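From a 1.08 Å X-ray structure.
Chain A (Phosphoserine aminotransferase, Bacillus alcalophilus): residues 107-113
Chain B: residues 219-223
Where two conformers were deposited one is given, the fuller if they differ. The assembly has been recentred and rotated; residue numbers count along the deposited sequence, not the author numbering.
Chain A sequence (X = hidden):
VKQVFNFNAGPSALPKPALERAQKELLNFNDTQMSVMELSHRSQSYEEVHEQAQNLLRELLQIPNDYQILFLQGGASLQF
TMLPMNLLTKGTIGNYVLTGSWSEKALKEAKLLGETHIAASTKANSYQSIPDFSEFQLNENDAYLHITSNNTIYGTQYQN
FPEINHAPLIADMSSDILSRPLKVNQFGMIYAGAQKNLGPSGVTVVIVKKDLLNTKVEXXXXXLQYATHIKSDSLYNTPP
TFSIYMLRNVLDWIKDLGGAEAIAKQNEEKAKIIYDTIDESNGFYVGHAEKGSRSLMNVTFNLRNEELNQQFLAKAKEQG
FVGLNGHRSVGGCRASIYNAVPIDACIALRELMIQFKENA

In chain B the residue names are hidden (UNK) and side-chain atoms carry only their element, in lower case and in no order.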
ATOM      1  N   LEU A 107      18.841  -1.849  11.254  1.00  9.79           N
ATOM      2  CA  LEU A 107      19.517  -1.473  12.512  1.00 10.11           C
ATOM      3  C   LEU A 107      19.226  -0.041  12.847  1.00 10.10           C
ATOM      4  O   LEU A 107      18.963   0.285  14.024  1.00 11.19           O
ATOM      5  CB  LEU A 107      21.004  -1.762  12.373  1.00 10.74           C
ATOM      6  CG  LEU A 107      21.880  -1.231  13.495  1.00 11.04           C
ATOM      7  CD1 LEU A 107      21.561  -1.855  14.833  1.00 12.65           C
ATOM      8  CD2 LEU A 107      23.354  -1.436  13.183  1.00 13.27           C
ATOM      9  N   LYS A 108      19.330   0.847  11.872  1.00 10.77           N
ATOM     10  CA  LYS A 108      19.169   2.294  12.075  1.00 11.42           C
ATOM     11  C   LYS A 108      17.838   2.581  12.756  1.00 11.01           C
ATOM     12  O   LYS A 108      17.737   3.417  13.657  1.00 12.40           O
ATOM     13  CB  LYS A 108      19.318   3.042  10.767  1.00 12.26           C
ATOM     14  CG  LYS A 108      18.996   4.507  10.783  1.00 16.92           C
ATOM     15  CD  LYS A 108      19.044   5.137   9.397  1.00 21.28           C
ATOM     16  CE  LYS A 108      18.515   6.552   9.279  0.50 24.72           C
ATOM     17  NZ  LYS A 108      19.197   7.528  10.175  0.50 25.82           N
ATOM     18  N   GLU A 109      16.750   1.922  12.295  1.00 10.73           N
ATOM     19  CA  GLU A 109      15.445   2.218  12.868  1.00 10.58           C
ATOM     20  C   GLU A 109      15.337   1.721  14.289  1.00 10.54           C
ATOM     21  O   GLU A 109      14.689   2.370  15.131  1.00 12.31           O
ATOM     22  CB  GLU A 109      14.332   1.645  11.990  1.00 10.48           C
ATOM     23  CG  GLU A 109      14.267   2.266  10.627  1.00 11.02           C
ATOM     24  CD  GLU A 109      14.222   3.779  10.651  1.00 11.32           C
ATOM     25  OE1 GLU A 109      13.347   4.343  11.368  1.00 12.44           O
ATOM     26  OE2 GLU A 109      15.051   4.393   9.935  1.00 12.16           O
ATOM     27  N   ALA A 110      15.927   0.582  14.611  1.00 11.18           N
ATOM     28  CA  ALA A 110      15.922   0.117  15.984  1.00 11.31           C
ATOM     29  C   ALA A 110      16.681   1.033  16.910  1.00 11.67           C
ATOM     30  O   ALA A 110      16.258   1.241  18.064  1.00 12.34           O
ATOM     31  CB  ALA A 110      16.446  -1.317  16.074  1.00 12.46           C
ATOM     32  N   LYS A 111      17.770   1.649  16.464  1.00 12.62           N
ATOM     33  CA  LYS A 111      18.581   2.544  17.277  1.00 14.90           C
ATOM     34  C   LYS A 111      17.779   3.736  17.708  1.00 16.34           C
ATOM     35  O   LYS A 111      18.043   4.292  18.808  1.00 18.33           O
ATOM     36  CB  LYS A 111      19.757   3.073  16.478  1.00 20.25           C
ATOM     37  CG  LYS A 111      20.851   2.116  16.253  1.00 24.67           C
ATOM     38  CD  LYS A 111      22.144   2.864  15.884  1.00 32.23           C
ATOM     39  CE  LYS A 111      23.304   1.962  15.850  1.00 27.42           C
ATOM     40  NZ  LYS A 111      24.530   2.158  15.074  1.00 40.54           N
ATOM     41  N   LEU A 112      16.781   4.165  16.941  1.00 15.71           N
ATOM     42  CA  LEU A 112      15.926   5.248  17.361  1.00 17.95           C
ATOM     43  C   LEU A 112      15.015   4.882  18.527  1.00 19.52           C
ATOM     44  O   LEU A 112      14.507   5.775  19.253  1.00 31.17           O
ATOM     45  CB  LEU A 112      15.033   5.749  16.181  0.65 17.24           C
ATOM     46  CG  LEU A 112      15.784   6.352  14.988  0.65 18.10           C
ATOM     47  CD1 LEU A 112      14.916   6.720  13.753  0.65 23.43           C
ATOM     48  CD2 LEU A 112      16.597   7.567  15.479  0.65 23.03           C
ATOM     49  N   LEU A 113      14.795   3.616  18.732  1.00 14.90           N
ATOM     50  CA  LEU A 113      13.790   3.179  19.696  1.00 16.25           C
ATOM     51  C   LEU A 113      14.340   2.486  20.925  1.00 16.22           C
ATOM     52  O   LEU A 113      13.659   2.301  21.936  1.00 20.76           O
ATOM     53  CB  LEU A 113      12.820   2.254  18.983  1.00 15.39           C
ATOM     54  CG  LEU A 113      12.044   2.967  17.863  1.00 15.33           C
ATOM     55  CD1 LEU A 113      11.280   1.919  17.066  1.00 18.61           C
ATOM     56  CD2 LEU A 113      11.112   4.053  18.402  1.00 28.76           C
TER
ATOM     57  N   UNK B 219      13.591  11.950  16.623  1.00 45.58           N
ATOM     58  CA  UNK B 219      13.069  10.769  17.294  1.00 41.40           C
ATOM     59  C   UNK B 219      11.886  10.141  16.572  1.00 34.23           C
ATOM     60  O   UNK B 219      11.485   9.070  17.054  1.00 39.71           O
ATOM     61  o   UNK B 219      14.604  13.026  21.148  1.00 80.89           O
ATOM     62  c   UNK B 219      12.693  11.032  18.768  1.00 59.02           C
ATOM     63  c   UNK B 219      13.868  11.220  19.734  1.00 69.88           C
ATOM     64  n   UNK B 219      12.384  12.709  20.881  1.00 91.35           N
ATOM     65  c   UNK B 219      13.661  12.399  20.662  1.00 76.12           C
ATOM     66  N   UNK B 220      11.351  10.713  15.476  1.00 19.16           N
ATOM     67  CA  UNK B 220      10.281  10.014  14.750  1.00 15.59           C
ATOM     68  C   UNK B 220      10.945   9.031  13.795  1.00 12.89           C
ATOM     69  O   UNK B 220      11.844   9.402  13.047  1.00 13.97           O
ATOM     70  c   UNK B 220       8.692  11.918  15.118  1.00 20.76           C
ATOM     71  c   UNK B 220       9.384  11.016  14.041  1.00 14.78           C
ATOM     72  c   UNK B 220       8.343  10.311  13.206  1.00 14.93           C
ATOM     73  N   UNK B 221      10.464   7.793  13.722  1.00 12.00           N
ATOM     74  CA  UNK B 221      10.977   6.850  12.725  1.00 11.06           C
ATOM     75  C   UNK B 221      10.968   7.403  11.326  1.00 10.32           C
ATOM     76  O   UNK B 221      10.055   8.124  10.913  1.00 10.74           O
ATOM     77  c   UNK B 221       9.628   5.711  14.280  1.00 12.74           C
ATOM     78  c   UNK B 221      10.008   5.676  12.861  1.00 11.48           C
ATOM     79  c   UNK B 221       9.466   7.192  14.585  1.00 13.54           C
ATOM     80  N   UNK B 222      11.983   7.035  10.540  1.00 10.38           N
ATOM     81  CA  UNK B 222      12.193   7.568   9.198  1.00 10.89           C
ATOM     82  C   UNK B 222      10.931   7.493   8.336  1.00  9.74           C
ATOM     83  O   UNK B 222      10.534   8.499   7.702  1.00 10.54           O
ATOM     84  o   UNK B 222      14.502   6.900   9.367  1.00 11.84           O
ATOM     85  c   UNK B 222      13.372   6.810   8.504  1.00 11.23           C
ATOM     86  c   UNK B 222      13.682   7.434   7.169  1.00 14.27           C
ATOM     87  N   UNK B 223      10.294   6.360   8.290  1.00 10.12           N
ATOM     88  CA  UNK B 223       9.108   6.180   7.445  1.00 10.08           C
ATOM     89  C   UNK B 223       7.904   7.009   7.896  1.00  9.62           C
ATOM     90  O   UNK B 223       6.973   7.224   7.104  1.00  9.84           O
ATOM     91  s   UNK B 223       9.183   4.324   4.644  1.00 10.35           S
ATOM     92  c   UNK B 223       8.694   4.713   7.390  1.00 10.53           C
ATOM     93  c   UNK B 223       7.497   3.800   4.404  1.00 11.32           C
ATOM     94  c   UNK B 223       9.471   3.871   6.368  1.00 10.85           C
TER
HETATM   95  O   HOH W   1      11.004   4.029   9.694  1.00 11.26           O

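Position 219 of chain B carries five side-chain atoms: three carbons in a row, the third bonded to one oxygen and one nitrogen. Its CA lies 6.2 Å from CA of L112(A), yet the end of the side chain leads away, and no atom of the residue comes within 4.5 Å of the chain A stretch. A terminal carbon holding both elements is a carboxamide, and two carbons precede it, so the residue is glutamine, Q219(B).

Position 220 has three carbons, one of them bonded to CA and carrying the other two. The CA-to-CB bond points away from chain A, so the contact is left to the backbone: O of position 220 is 4.1 Å from CD1 of L112(A). Branching at CB with no heteroatom identifies valine, V220(B).

Position 221 also has three carbons, but here they form a chain that closes onto the backbone N. CA of position 221 lies 3.7 Å from OE1 of E109(A) and 4.1 Å from CD1 of L112(A), while its CB is 3.9 Å from the same OE1. Only proline makes such a ring: the residue is P221(B). With its N tied into the ring, this residue has no amide hydrogen to offer the carboxylate.

Position 222 shows one carbon carrying one oxygen and one carbon. The oxygen sits 2.6 Å from OE2 of E109(A), close enough for a short hydrogen bond. A hydroxyl and a methyl on CB define threonine, T222(B); chi1 is -55° (m), and the CA-to-CB bond points toward chain A.

Position 223 has an unbranched side chain of two carbons, a sulfur and a final carbon. The end of the side chain leads away; its CB, the closest side-chain atom, is 6.1 Å from OE1 of E109(A), so the side chain makes no contact with the chain A stretch. This thioether is methionine, M223(B), with all three chi angles in m.

The contact centres on the carboxylate of E109(A), which T222(B) engages twice. OG1 of T222(B) donates to OE2 of E109(A) at 2.6 Å, and N of T222(B) donates to OE1 of E109(A) at 3.1 Å, with an N-H...acceptor angle of 155°. Each carboxylate oxygen thus accepts one bond from the same residue. Water 1 extends the arrangement: it accepts from N of M223(B) at 2.8 Å and donates weakly to OE1 of E109(A) at 2.9 Å. Beside this polar pairing, the CA-to-CB bond of L112(A) points toward the chain B stretch, and its CD1 packs along the backbone there. The two stretches together bury 266 Å².

Chain B, residues 219-223: QVPTM
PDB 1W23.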